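Local coordinates for enterotoxin type A (Staphylococcus aureus, PDB 1DYQ), which acts in its natural form as a superantigen, binding MHC class II molecules, partly through a zinc ion, and T-cell receptors to activate T cells, at residues V186-S190 against I220-M225; K124-I128 against L141-K145; Y109-T113 against K148-Q154; K28-Y32 against L210-Y214. The protein carries 3 engineered substitutions. One frame throughout, in Å; residues are numbered along the deposited sequence. Where two conformers were deposited one is given.

Interaction 1. Residues V186-S190 against I220-M225. With ZN (zinc ion), chain B.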
loop_
_atom_site.group_PDB
_atom_site.type_symbol
_atom_site.label_atom_id
_atom_site.label_comp_id
_atom_site.label_asym_id
_atom_site.label_seq_id
_atom_site.Cartn_x
_atom_site.Cartn_y
_atom_site.Cartn_z
ATOM N N VAL A 186 6.883 -10.510 0.277
ATOM C CA VAL A 186 8.244 -9.996 0.358
ATOM C C VAL A 186 8.576 -9.222 -0.923
ATOM O O VAL A 186 8.384 -9.661 -2.042
ATOM C CB VAL A 186 9.252 -11.160 0.506
ATOM C CG1 VAL A 186 10.676 -10.653 0.613
ATOM C CG2 VAL A 186 8.905 -12.029 1.709
ATOM N N PHE A 187 9.103 -8.008 -0.688
ATOM C CA PHE A 187 9.525 -7.122 -1.771
ATOM C C PHE A 187 11.055 -7.223 -1.862
ATOM O O PHE A 187 11.814 -6.693 -1.100
ATOM C CB PHE A 187 9.067 -5.675 -1.447
ATOM C CG PHE A 187 7.555 -5.604 -1.288
ATOM C CD1 PHE A 187 6.728 -5.467 -2.340
ATOM C CD2 PHE A 187 7.029 -5.729 0.016
ATOM C CE1 PHE A 187 5.334 -5.469 -2.201
ATOM C CE2 PHE A 187 5.630 -5.752 0.168
ATOM C CZ PHE A 187 4.817 -5.616 -0.914
ATOM N N HIS A 188 11.439 -8.165 -2.774
ATOM C CA HIS A 188 12.817 -8.641 -2.789
ATOM C C HIS A 188 13.702 -7.833 -3.723
ATOM O O HIS A 188 13.728 -8.033 -4.918
ATOM C CB HIS A 188 12.860 -10.123 -3.197
ATOM C CG HIS A 188 14.165 -10.775 -2.780
ATOM N ND1 HIS A 188 14.242 -12.147 -2.826
ATOM C CD2 HIS A 188 15.319 -10.369 -2.290
ATOM C CE1 HIS A 188 15.424 -12.573 -2.444
ATOM N NE2 HIS A 188 16.119 -11.486 -2.099
ATOM N N THR A 189 14.435 -6.891 -3.132
ATOM C CA THR A 189 15.301 -5.993 -3.873
ATOM C C THR A 189 16.695 -6.570 -4.082
ATOM O O THR A 189 17.105 -7.449 -3.328
ATOM C CB THR A 189 15.436 -4.658 -3.072
ATOM O OG1 THR A 189 15.560 -5.015 -1.671
ATOM C CG2 THR A 189 14.176 -3.833 -3.239
ATOM N N SER A 190 17.421 -6.043 -5.057
ATOM C CA SER A 190 18.789 -6.440 -5.345
ATOM C C SER A 190 19.704 -6.093 -4.160
ATOM O O SER A 190 20.467 -6.925 -3.687
ATOM C CB SER A 190 19.306 -5.680 -6.582
ATOM O OG SER A 190 18.666 -6.118 -7.758
ATOM N N ILE A 220 11.602 1.788 -2.625
ATOM C CA ILE A 220 12.658 0.839 -3.035
ATOM C C ILE A 220 12.938 0.997 -4.513
ATOM O O ILE A 220 12.145 1.535 -5.301
ATOM C CB ILE A 220 12.266 -0.616 -2.730
ATOM C CG1 ILE A 220 11.052 -1.039 -3.522
ATOM C CG2 ILE A 220 12.152 -0.874 -1.239
ATOM C CD1 ILE A 220 10.524 -2.431 -3.270
ATOM N N ASN A 221 14.121 0.518 -4.926
ATOM C CA ASN A 221 14.493 0.527 -6.338
ATOM C C ASN A 221 13.822 -0.634 -7.081
ATOM O O ASN A 221 13.952 -1.783 -6.649
ATOM C CB ASN A 221 16.022 0.398 -6.466
ATOM C CG ASN A 221 16.453 0.846 -7.862
ATOM O OD1 ASN A 221 16.113 0.238 -8.854
ATOM N ND2 ASN A 221 17.148 1.981 -7.919
ATOM N N SER A 222 13.149 -0.327 -8.171
ATOM C CA SER A 222 12.373 -1.342 -8.877
ATOM C C SER A 222 13.286 -2.159 -9.797
ATOM O O SER A 222 12.835 -3.167 -10.329
ATOM C CB SER A 222 11.235 -0.705 -9.669
ATOM O OG SER A 222 11.769 0.195 -10.643
ATOM N N GLU A 223 14.482 -1.639 -10.057
ATOM C CA GLU A 223 15.400 -2.196 -10.955
ATOM C C GLU A 223 15.852 -3.548 -10.332
ATOM O O GLU A 223 16.359 -3.748 -9.269
ATOM C CB GLU A 223 16.647 -1.472 -11.294
ATOM C CG GLU A 223 17.449 -2.086 -12.447
ATOM C CD GLU A 223 18.672 -1.304 -12.841
ATOM O OE1 GLU A 223 19.385 -0.769 -11.961
ATOM O OE2 GLU A 223 18.977 -1.238 -14.060
ATOM N N ASN A 224 15.599 -4.466 -11.222
ATOM C CA ASN A 224 15.801 -5.867 -11.071
ATOM C C ASN A 224 15.088 -6.492 -9.910
ATOM O O ASN A 224 15.579 -7.562 -9.431
ATOM C CB ASN A 224 17.265 -6.236 -10.958
ATOM C CG ASN A 224 18.129 -5.635 -12.029
ATOM O OD1 ASN A 224 19.142 -4.977 -11.727
ATOM N ND2 ASN A 224 17.761 -5.818 -13.282
ATOM N N MET A 225 14.060 -5.920 -9.361
ATOM C CA MET A 225 13.440 -6.494 -8.139
ATOM C C MET A 225 12.347 -7.453 -8.502
ATOM O O MET A 225 11.889 -7.573 -9.636
ATOM C CB MET A 225 12.882 -5.288 -7.374
ATOM C CG MET A 225 12.144 -5.610 -6.109
ATOM S SD MET A 225 10.312 -5.406 -6.215
ATOM C CE MET A 225 10.307 -3.808 -7.009
HETATM ZN ZN ZN B . 12.741 -13.474 -3.880
HETATM O O HOH W 1 16.130 -3.566 -6.674
#
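Residues 186-188 are the last of strand 182-188, after which the chain leaves the sheet through Thr189 and Ser190; opposite, strand 219-221 runs out into a type II beta turn from Ser222 to Met225, closed by Met225 N to Ser222 O at 3.2 Å. The backbones come closest at Thr189 and Met225, 4.7 Å between CA atoms, yet they do not pair as strands: Met225 CA lies 3.6 Å from His188 O, a CA-H...O contact, and water 1 fills the gap, accepting from Ser190 N (3.2 Å) and donating to Asn221 O (2.8 Å) and Glu223 O (2.6 Å). An Asx turn, Glu223 N to Asn221 OD1 at 2.8 Å, shapes the start of the bend. Both segments belong to the beta-grasp domain, whose zinc ion His188 ND1 binds at 2.3 Å, with His226 and Asp228 from the adjacent strand 226-232 as the other protein ligands. The zinc is needed for the toxin's interaction with MHC class II. On the inner side, Ile220 CD1 packs 4.0 Å from Phe187 CB, while Thr189 CG2 sits 3.8 Å from Ile220 CB and 3.9 Å from Met225 CG. Helix 153-168 covers this apolar patch, Leu156 touching both Ile220 and Met225.

Interaction 2. Residues K124-I128 against L141-K145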
loop_
_atom_site.group_PDB
_atom_site.type_symbol
_atom_site.label_atom_id
_atom_site.label_comp_id
_atom_site.label_asym_id
_atom_site.label_seq_id
_atom_site.Cartn_x
_atom_site.Cartn_y
_atom_site.Cartn_z
ATOM N N LYS A 124 8.028 -1.133 -15.981
ATOM C CA LYS A 124 8.596 -2.300 -15.325
ATOM C C LYS A 124 7.506 -3.243 -14.836
ATOM O O LYS A 124 6.646 -2.864 -14.036
ATOM C CB LYS A 124 9.480 -1.882 -14.132
ATOM C CG LYS A 124 10.004 -3.054 -13.324
ATOM C CD LYS A 124 11.024 -3.867 -14.149
ATOM C CE LYS A 124 11.286 -5.206 -13.489
ATOM N NZ LYS A 124 12.522 -5.878 -13.948
ATOM N N LYS A 125 7.498 -4.452 -15.383
ATOM C CA LYS A 125 6.616 -5.513 -14.877
ATOM C C LYS A 125 7.375 -6.245 -13.770
ATOM O O LYS A 125 8.565 -6.583 -13.937
ATOM C CB LYS A 125 6.225 -6.460 -15.997
ATOM C CG LYS A 125 5.424 -5.832 -17.112
ATOM C CD LYS A 125 5.064 -6.842 -18.199
ATOM C CE LYS A 125 4.424 -6.142 -19.387
ATOM N NZ LYS A 125 4.084 -7.106 -20.478
ATOM N N VAL A 126 6.828 -6.247 -12.562
ATOM C CA VAL A 126 7.521 -6.820 -11.417
ATOM C C VAL A 126 7.174 -8.301 -11.292
ATOM O O VAL A 126 6.059 -8.647 -10.961
ATOM C CB VAL A 126 7.131 -6.120 -10.088
ATOM C CG1 VAL A 126 7.870 -6.758 -8.938
ATOM C CG2 VAL A 126 7.457 -4.622 -10.203
ATOM N N PRO A 127 8.148 -9.158 -11.590
ATOM C CA PRO A 127 7.884 -10.602 -11.519
ATOM C C PRO A 127 7.469 -10.997 -10.107
ATOM O O PRO A 127 7.991 -10.467 -9.115
ATOM C CB PRO A 127 9.205 -11.223 -11.913
ATOM C CG PRO A 127 9.965 -10.169 -12.626
ATOM C CD PRO A 127 9.525 -8.847 -11.965
ATOM N N ILE A 128 6.510 -11.904 -10.017
ATOM C CA ILE A 128 6.055 -12.462 -8.768
ATOM C C ILE A 128 6.282 -13.977 -8.682
ATOM O O ILE A 128 5.800 -14.706 -9.571
ATOM C CB ILE A 128 4.544 -12.199 -8.533
ATOM C CG1 ILE A 128 4.301 -10.693 -8.429
ATOM C CG2 ILE A 128 4.108 -12.902 -7.245
ATOM C CD1 ILE A 128 2.899 -10.250 -8.726
ATOM N N LEU A 141 2.451 -11.715 -15.710
ATOM C CA LEU A 141 3.538 -10.754 -15.567
ATOM C C LEU A 141 3.062 -9.325 -15.433
ATOM O O LEU A 141 3.769 -8.520 -14.781
ATOM C CB LEU A 141 4.536 -10.912 -16.721
ATOM C CG LEU A 141 5.873 -10.198 -16.608
ATOM C CD1 LEU A 141 6.637 -10.617 -15.364
ATOM C CD2 LEU A 141 6.724 -10.443 -17.858
ATOM N N GLU A 142 1.881 -8.961 -15.915
ATOM C CA GLU A 142 1.380 -7.614 -15.798
ATOM C C GLU A 142 0.707 -7.333 -14.450
ATOM O O GLU A 142 0.139 -6.240 -14.313
ATOM C CB GLU A 142 0.342 -7.271 -16.873
ATOM C CG GLU A 142 0.354 -8.052 -18.136
ATOM C CD GLU A 142 -0.147 -9.478 -18.007
ATOM O OE1 GLU A 142 -1.341 -9.686 -17.703
ATOM O OE2 GLU A 142 0.681 -10.395 -18.210
ATOM N N THR A 143 0.651 -8.287 -13.549
ATOM C CA THR A 143 -0.078 -8.118 -12.295
ATOM C C THR A 143 0.395 -6.929 -11.475
ATOM O O THR A 143 -0.440 -6.168 -10.963
ATOM C CB THR A 143 0.028 -9.399 -11.433
ATOM O OG1 THR A 143 -0.521 -10.494 -12.204
ATOM C CG2 THR A 143 -0.749 -9.249 -10.161
ATOM N N VAL A 144 1.683 -6.790 -11.274
ATOM C CA VAL A 144 2.248 -5.627 -10.569
ATOM C C VAL A 144 3.177 -4.897 -11.517
ATOM O O VAL A 144 4.081 -5.533 -12.099
ATOM C CB VAL A 144 2.986 -6.028 -9.299
ATOM C CG1 VAL A 144 3.663 -4.823 -8.649
ATOM C CG2 VAL A 144 2.020 -6.684 -8.312
ATOM N N LYS A 145 2.975 -3.605 -11.731
ATOM C CA LYS A 145 3.810 -2.873 -12.672
ATOM C C LYS A 145 4.078 -1.467 -12.143
ATOM O O LYS A 145 3.242 -0.936 -11.381
ATOM C CB LYS A 145 3.110 -2.748 -14.040
ATOM C CG LYS A 145 1.747 -2.113 -13.936
ATOM C CD LYS A 145 1.021 -1.903 -15.211
ATOM C CE LYS A 145 0.747 -3.176 -15.978
ATOM N NZ LYS A 145 2.022 -3.795 -16.455
HETATM O O HOH W 2 3.645 -8.936 -12.054
#
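Val144 is the bump on the buried side of this contact. Its side chain projects from loop 141-145 into a hollow between Val126 and Ile128: Val144 CG1 lies 4.0 Å from Val126 CB, and Val144 CG2 lies 3.7 Å from Ile128 CD1. The tip of Ile128 fills the next dip along, where its CD1 also meets Thr143 CB at 4.0 Å. Towards the solvent a second bump, Leu141, leans across the chain, its CD1 set against Pro127 at 4.0 Å from CA and 4.3 Å from CG, and the aliphatic part of Lys125 lies along the same leucine, CD to Leu141 CG 3.8 Å. The backbones close the outline as an antiparallel pair in the beta-grasp sheet, where strand 119-132 meets the beginning of strand 145-148: Lys125 and Lys145 form a non-hydrogen-bonded pair, 4.4 Å between CA atoms, and Val126 N donates to Val144 O at 2.9 Å. Lys145 CA adds a CA-H...O contact to Lys124 O at 3.1 Å. Beyond this pairing the chains diverge, and water 2 plugs the space left inside the loop, 2.7 Å from Val126 O, 2.8 Å from Leu141 O and 3.0 Å from Val144 N, whose proton it accepts. Beneath, the apolar side chains continue into the domain core: Val144 packs on Leu156 and Ala160 of helix 153-168, and Val126, Ile128 and Val144 all touch Ile227 of strand 226-232.

Interaction 3. Residues Y109-T113 against K148-Q154; sequences YGGVT and KKNVTVQ
This buried contact joins the two domains of the staphylococcal superantigen fold, setting strand 105-114 of the OB-fold domain against the strand-to-helix junction of the beta-grasp domain. Residues 109-113 pass through an irregular part of their strand: Gly110 (phi/psi 63/-141) and Gly111 (88/7) both have positive phi, and an ideal CB on Gly111 would come 3.4 Å from Gln154 NE2. Val112 and Thr113 return to extended geometry. The nearest CA atoms are Gly111 with Thr152, 6.1 Å, and Thr113 with Val151, 6.8 Å.

On the second segment, Lys148 (m, t, t, p) brings its CE to 3.4 Å from Thr113 OG1, while its NZ forms a salt bridge with Glu155. Asn150 begins the short strand 150-152; its O lies 3.5 Å from Thr113 CG2, and its OD1 3.6 Å from the same methyl. Val151 turns its side chain away, onto Ile220. Thr152 (chi1 p) is the N-cap of helix 153-168, its OG1 bonded to Glu155 N; its CG2 packs 3.9 Å from both Gly111 C and Thr113 CG2. Gln154, in the first turn of the helix, is extended (chi1 and chi2 t) to reach the glycines. Its OE1 accepts from Ala91 N. Water 3 bridges Gln154 OE1 (3.0 Å) and Tyr109 N (2.9 Å), water 4 bridges Gln154 NE2 (3.1 Å) and Gly111 N (3.0 Å), and Gln154 NE2 donates directly to Tyr109 O at 2.8 Å.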
loop_
_atom_site.group_PDB
_atom_site.type_symbol
_atom_site.label_atom_id
_atom_site.label_comp_id
_atom_site.label_asym_id
_atom_site.label_seq_id
_atom_site.Cartn_x
_atom_site.Cartn_y
_atom_site.Cartn_z
ATOM N N TYR A 109 -1.482 7.756 3.810
ATOM C CA TYR A 109 -0.253 7.537 4.509
ATOM C C TYR A 109 0.906 7.329 3.525
ATOM O O TYR A 109 0.827 6.381 2.728
ATOM C CB TYR A 109 -0.349 6.307 5.401
ATOM C CG TYR A 109 -1.286 6.381 6.578
ATOM C CD1 TYR A 109 -0.943 7.150 7.688
ATOM C CD2 TYR A 109 -2.414 5.579 6.629
ATOM C CE1 TYR A 109 -1.772 7.152 8.811
ATOM C CE2 TYR A 109 -3.226 5.566 7.746
ATOM C CZ TYR A 109 -2.902 6.374 8.810
ATOM O OH TYR A 109 -3.691 6.307 9.956
ATOM N N GLY A 110 1.836 8.257 3.479
ATOM C CA GLY A 110 2.923 8.111 2.469
ATOM C C GLY A 110 2.402 8.152 1.062
ATOM O O GLY A 110 1.479 8.907 0.705
ATOM N N GLY A 111 2.967 7.304 0.176
ATOM C CA GLY A 111 2.538 7.246 -1.207
ATOM C C GLY A 111 3.261 8.214 -2.131
ATOM O O GLY A 111 2.782 8.363 -3.279
ATOM N N VAL A 112 4.280 8.916 -1.664
ATOM C CA VAL A 112 4.881 9.982 -2.479
ATOM C C VAL A 112 6.271 9.614 -2.974
ATOM O O VAL A 112 7.088 9.085 -2.235
ATOM C CB VAL A 112 5.001 11.247 -1.587
ATOM C CG1 VAL A 112 5.517 12.443 -2.385
ATOM C CG2 VAL A 112 3.632 11.564 -1.006
ATOM N N THR A 113 6.571 9.999 -4.219
ATOM C CA THR A 113 7.926 9.833 -4.744
ATOM C C THR A 113 8.349 11.115 -5.495
ATOM O O THR A 113 7.500 11.781 -6.060
ATOM C CB THR A 113 8.003 8.674 -5.772
ATOM O OG1 THR A 113 6.924 8.697 -6.648
ATOM C CG2 THR A 113 8.034 7.341 -4.990
ATOM N N LYS A 148 8.068 3.762 -12.196
ATOM C CA LYS A 148 8.991 4.463 -11.343
ATOM C C LYS A 148 10.283 3.697 -11.073
ATOM O O LYS A 148 10.224 2.509 -10.720
ATOM C CB LYS A 148 8.332 4.802 -9.989
ATOM C CG LYS A 148 7.087 5.670 -10.139
ATOM C CD LYS A 148 6.459 5.884 -8.742
ATOM C CE LYS A 148 5.203 6.748 -8.899
ATOM N NZ LYS A 148 4.067 6.017 -9.483
ATOM N N LYS A 149 11.404 4.374 -11.096
ATOM C CA LYS A 149 12.690 3.764 -10.706
ATOM C C LYS A 149 12.728 3.546 -9.214
ATOM O O LYS A 149 13.123 2.515 -8.688
ATOM C CB LYS A 149 13.830 4.733 -11.109
ATOM C CG LYS A 149 13.894 4.907 -12.625
ATOM C CD LYS A 149 14.923 5.970 -13.009
ATOM C CE LYS A 149 14.741 6.346 -14.486
ATOM N NZ LYS A 149 15.668 7.471 -14.846
ATOM N N ASN A 150 12.340 4.610 -8.480
ATOM C CA ASN A 150 12.186 4.536 -7.025
ATOM C C ASN A 150 10.691 4.534 -6.716
ATOM O O ASN A 150 9.968 5.445 -7.171
ATOM C CB ASN A 150 12.831 5.815 -6.437
ATOM C CG ASN A 150 12.409 6.033 -5.005
ATOM O OD1 ASN A 150 11.585 6.902 -4.717
ATOM N ND2 ASN A 150 12.917 5.198 -4.118
ATOM N N VAL A 151 10.168 3.428 -6.204
ATOM C CA VAL A 151 8.737 3.232 -6.057
ATOM C C VAL A 151 8.379 2.995 -4.601
ATOM O O VAL A 151 9.140 2.399 -3.846
ATOM C CB VAL A 151 8.252 2.058 -6.920
ATOM C CG1 VAL A 151 8.899 0.735 -6.464
ATOM C CG2 VAL A 151 6.749 1.935 -6.936
ATOM N N THR A 152 7.193 3.467 -4.173
ATOM C CA THR A 152 6.791 3.157 -2.808
ATOM C C THR A 152 6.467 1.633 -2.736
ATOM O O THR A 152 5.883 1.082 -3.669
ATOM C CB THR A 152 5.598 3.937 -2.291
ATOM O OG1 THR A 152 4.413 3.756 -3.005
ATOM C CG2 THR A 152 5.964 5.447 -2.222
ATOM N N VAL A 153 6.777 1.092 -1.583
ATOM C CA VAL A 153 6.278 -0.274 -1.276
ATOM C C VAL A 153 4.768 -0.273 -1.317
ATOM O O VAL A 153 4.132 -1.185 -1.876
ATOM C CB VAL A 153 6.801 -0.794 0.046
ATOM C CG1 VAL A 153 6.078 -2.114 0.406
ATOM C CG2 VAL A 153 8.307 -1.035 -0.010
ATOM N N GLN A 154 4.098 0.809 -0.862
ATOM C CA GLN A 154 2.662 0.933 -0.962
ATOM C C GLN A 154 2.128 0.704 -2.350
ATOM O O GLN A 154 1.177 -0.065 -2.549
ATOM C CB GLN A 154 2.186 2.322 -0.410
ATOM C CG GLN A 154 0.710 2.559 -0.642
ATOM C CD GLN A 154 0.139 3.781 0.124
ATOM O OE1 GLN A 154 -1.091 3.860 0.223
ATOM N NE2 GLN A 154 1.004 4.651 0.535
HETATM O O HOH W 3 -2.397 5.385 2.449
HETATM O O HOH W 4 4.006 4.833 1.428
#

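Interaction 4. Residues K28-Y32 against L210-Y214; sequences KQIYY and LLRIY
At the apolar centre Ile30 meets two consecutive leucines: Ile30 CD1 lies a tight 3.4 Å from Leu211 CD1, and Ile30 CG2 lies 3.9 Å from Leu210 CD1. Ile30 has chi1 t and an off-well chi2 of 11°; Leu211 is m, t. Residues 28-32 lie in the later part of helix 23-32, with Tyr32 N to Lys28 O a weak bond of 2.8 Å. The facing segment turns through Leu210 and Leu211 into a 3-10 segment at 212-214, with Tyr214 N bonded to Leu211 O at 2.8 Å. The backbones stay well apart, the closest CA pair being Ile30 and Leu210 at 8.0 Å. Tyr31 (chi1 m) reaches alongside Ile30, placing its CZ 3.8 Å and its OH 3.4 Å from Leu211 CD2. At the polar edge the hydroxyls of Tyr31 and Tyr214 (chi1 m) stand 2.8 Å apart, OH to OH, with Tyr214 OH near the plane of the Tyr31 ring. Water 5 lies 3.0 Å from Tyr31 OH and donates to Leu210 O at 2.8 Å. This is a domain-domain contact of the two-domain toxin fold: residues 28-32 of the OB-fold domain against a loop of the beta-grasp domain. Ala91 of strand 86-91 touches both Ile30 and Leu211, while helix 153-168 supplies Asp157 as hydrogen-bond partner of Tyr214 OH and Arg161 as a neighbour of Tyr31.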
loop_
_atom_site.group_PDB
_atom_site.type_symbol
_atom_site.label_atom_id
_atom_site.label_comp_id
_atom_site.label_asym_id
_atom_site.label_seq_id
_atom_site.Cartn_x
_atom_site.Cartn_y
_atom_site.Cartn_z
ATOM N N LYS A 28 -10.485 -6.221 3.297
ATOM C CA LYS A 28 -10.979 -6.344 1.952
ATOM C C LYS A 28 -11.302 -4.996 1.326
ATOM O O LYS A 28 -11.015 -4.710 0.189
ATOM C CB LYS A 28 -12.239 -7.234 1.896
ATOM C CG LYS A 28 -12.666 -7.522 0.471
ATOM C CD LYS A 28 -13.775 -8.590 0.458
ATOM C CE LYS A 28 -14.313 -8.735 -0.960
ATOM N NZ LYS A 28 -15.484 -9.674 -0.994
ATOM N N GLN A 29 -11.903 -4.105 2.197
ATOM C CA GLN A 29 -12.187 -2.764 1.649
ATOM C C GLN A 29 -10.917 -2.022 1.272
ATOM O O GLN A 29 -10.854 -1.454 0.174
ATOM C CB GLN A 29 -12.949 -1.959 2.738
ATOM C CG GLN A 29 -13.207 -0.510 2.238
ATOM C CD GLN A 29 -13.929 0.285 3.324
ATOM O OE1 GLN A 29 -13.722 0.086 4.496
ATOM N NE2 GLN A 29 -14.813 1.188 2.876
ATOM N N ILE A 30 -9.912 -2.037 2.139
ATOM C CA ILE A 30 -8.718 -1.202 1.890
ATOM C C ILE A 30 -7.858 -1.739 0.792
ATOM O O ILE A 30 -7.157 -1.002 0.098
ATOM C CB ILE A 30 -7.956 -0.929 3.183
ATOM C CG1 ILE A 30 -7.100 0.335 3.128
ATOM C CG2 ILE A 30 -7.065 -2.109 3.560
ATOM C CD1 ILE A 30 -7.301 1.248 1.984
ATOM N N TYR A 31 -7.936 -3.081 0.492
ATOM C CA TYR A 31 -7.157 -3.605 -0.633
ATOM C C TYR A 31 -7.955 -3.960 -1.838
ATOM O O TYR A 31 -7.350 -4.352 -2.890
ATOM C CB TYR A 31 -6.365 -4.870 -0.135
ATOM C CG TYR A 31 -5.246 -4.450 0.776
ATOM C CD1 TYR A 31 -4.149 -3.745 0.230
ATOM C CD2 TYR A 31 -5.205 -4.728 2.123
ATOM C CE1 TYR A 31 -3.114 -3.335 1.042
ATOM C CE2 TYR A 31 -4.179 -4.334 2.934
ATOM C CZ TYR A 31 -3.119 -3.606 2.399
ATOM O OH TYR A 31 -2.070 -3.229 3.174
ATOM N N TYR A 32 -9.277 -3.840 -1.874
ATOM C CA TYR A 32 -10.073 -4.227 -3.018
ATOM C C TYR A 32 -11.221 -3.270 -3.353
ATOM O O TYR A 32 -11.624 -3.231 -4.499
ATOM C CB TYR A 32 -10.624 -5.643 -2.751
ATOM C CG TYR A 32 -11.245 -6.347 -3.926
ATOM C CD1 TYR A 32 -10.483 -6.727 -5.020
ATOM C CD2 TYR A 32 -12.597 -6.684 -3.890
ATOM C CE1 TYR A 32 -11.071 -7.403 -6.089
ATOM C CE2 TYR A 32 -13.184 -7.356 -4.958
ATOM C CZ TYR A 32 -12.416 -7.687 -6.041
ATOM O OH TYR A 32 -13.013 -8.355 -7.097
ATOM N N LEU A 210 -5.063 0.824 9.569
ATOM C CA LEU A 210 -4.665 -0.346 8.746
ATOM C C LEU A 210 -3.489 -0.047 7.855
ATOM O O LEU A 210 -2.560 -0.902 7.702
ATOM C CB LEU A 210 -5.852 -0.866 7.985
ATOM C CG LEU A 210 -6.501 -2.164 8.428
ATOM C CD1 LEU A 210 -7.533 -2.606 7.396
ATOM C CD2 LEU A 210 -5.461 -3.248 8.664
ATOM N N LEU A 211 -3.464 1.109 7.200
ATOM C CA LEU A 211 -2.405 1.460 6.295
ATOM C C LEU A 211 -1.346 2.335 6.929
ATOM O O LEU A 211 -0.449 2.850 6.256
ATOM C CB LEU A 211 -2.974 2.146 5.022
ATOM C CG LEU A 211 -3.884 1.285 4.157
ATOM C CD1 LEU A 211 -4.043 1.913 2.769
ATOM C CD2 LEU A 211 -3.277 -0.140 4.016
ATOM N N ARG A 212 -1.338 2.407 8.276
ATOM C CA ARG A 212 -0.262 3.191 8.920
ATOM C C ARG A 212 1.098 2.584 8.654
ATOM O O ARG A 212 2.115 3.274 8.678
ATOM C CB ARG A 212 -0.545 3.303 10.421
ATOM C CG ARG A 212 0.535 4.037 11.183
ATOM C CD ARG A 212 0.034 4.380 12.592
ATOM N NE ARG A 212 1.173 4.716 13.437
ATOM C CZ ARG A 212 1.056 5.457 14.544
ATOM N NH1 ARG A 212 -0.116 5.985 14.820
ATOM N NH2 ARG A 212 2.142 5.666 15.253
ATOM N N ILE A 213 1.153 1.295 8.258
ATOM C CA ILE A 213 2.412 0.688 7.859
ATOM C C ILE A 213 3.053 1.451 6.698
ATOM O O ILE A 213 4.275 1.360 6.526
ATOM C CB ILE A 213 2.262 -0.787 7.427
ATOM C CG1 ILE A 213 1.138 -0.984 6.429
ATOM C CG2 ILE A 213 2.094 -1.667 8.665
ATOM C CD1 ILE A 213 1.140 -2.372 5.779
ATOM N N TYR A 214 2.285 2.199 5.908
ATOM C CA TYR A 214 2.814 2.924 4.774
ATOM C C TYR A 214 3.229 4.360 5.129
ATOM O O TYR A 214 3.792 5.056 4.286
ATOM C CB TYR A 214 1.830 2.968 3.635
ATOM C CG TYR A 214 1.330 1.637 3.095
ATOM C CD1 TYR A 214 2.189 0.533 3.098
ATOM C CD2 TYR A 214 0.047 1.487 2.668
ATOM C CE1 TYR A 214 1.708 -0.685 2.586
ATOM C CE2 TYR A 214 -0.437 0.285 2.147
ATOM C CZ TYR A 214 0.458 -0.800 2.136
ATOM O OH TYR A 214 -0.078 -2.004 1.710
HETATM O O HOH W 5 -2.622 -3.216 6.081
#

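Helix 153-168 ties the four contacts together: it starts in interaction 3, covers the apolar sides of interactions 1 and 2, and flanks the tyrosines of interaction 4. Interactions 1 and 2, centres 12 Å apart, share the zinc end of the beta-grasp domain, with Met225 SD 3.9 Å from Val126 CG1 and the side chain of Pro127 about 9 Å from the ion. Interaction 3 joins interaction 1 through the paired strands 150-152 and 219-221, Ile220 N lying 2.8 Å from Val151 O. Within the beta-grasp domain it touches interaction 4, Gln154 CD being 3.4 Å from Tyr214 CD2. Interaction 4 lies away from the zinc site, its centre 21 Å from that of interaction 1.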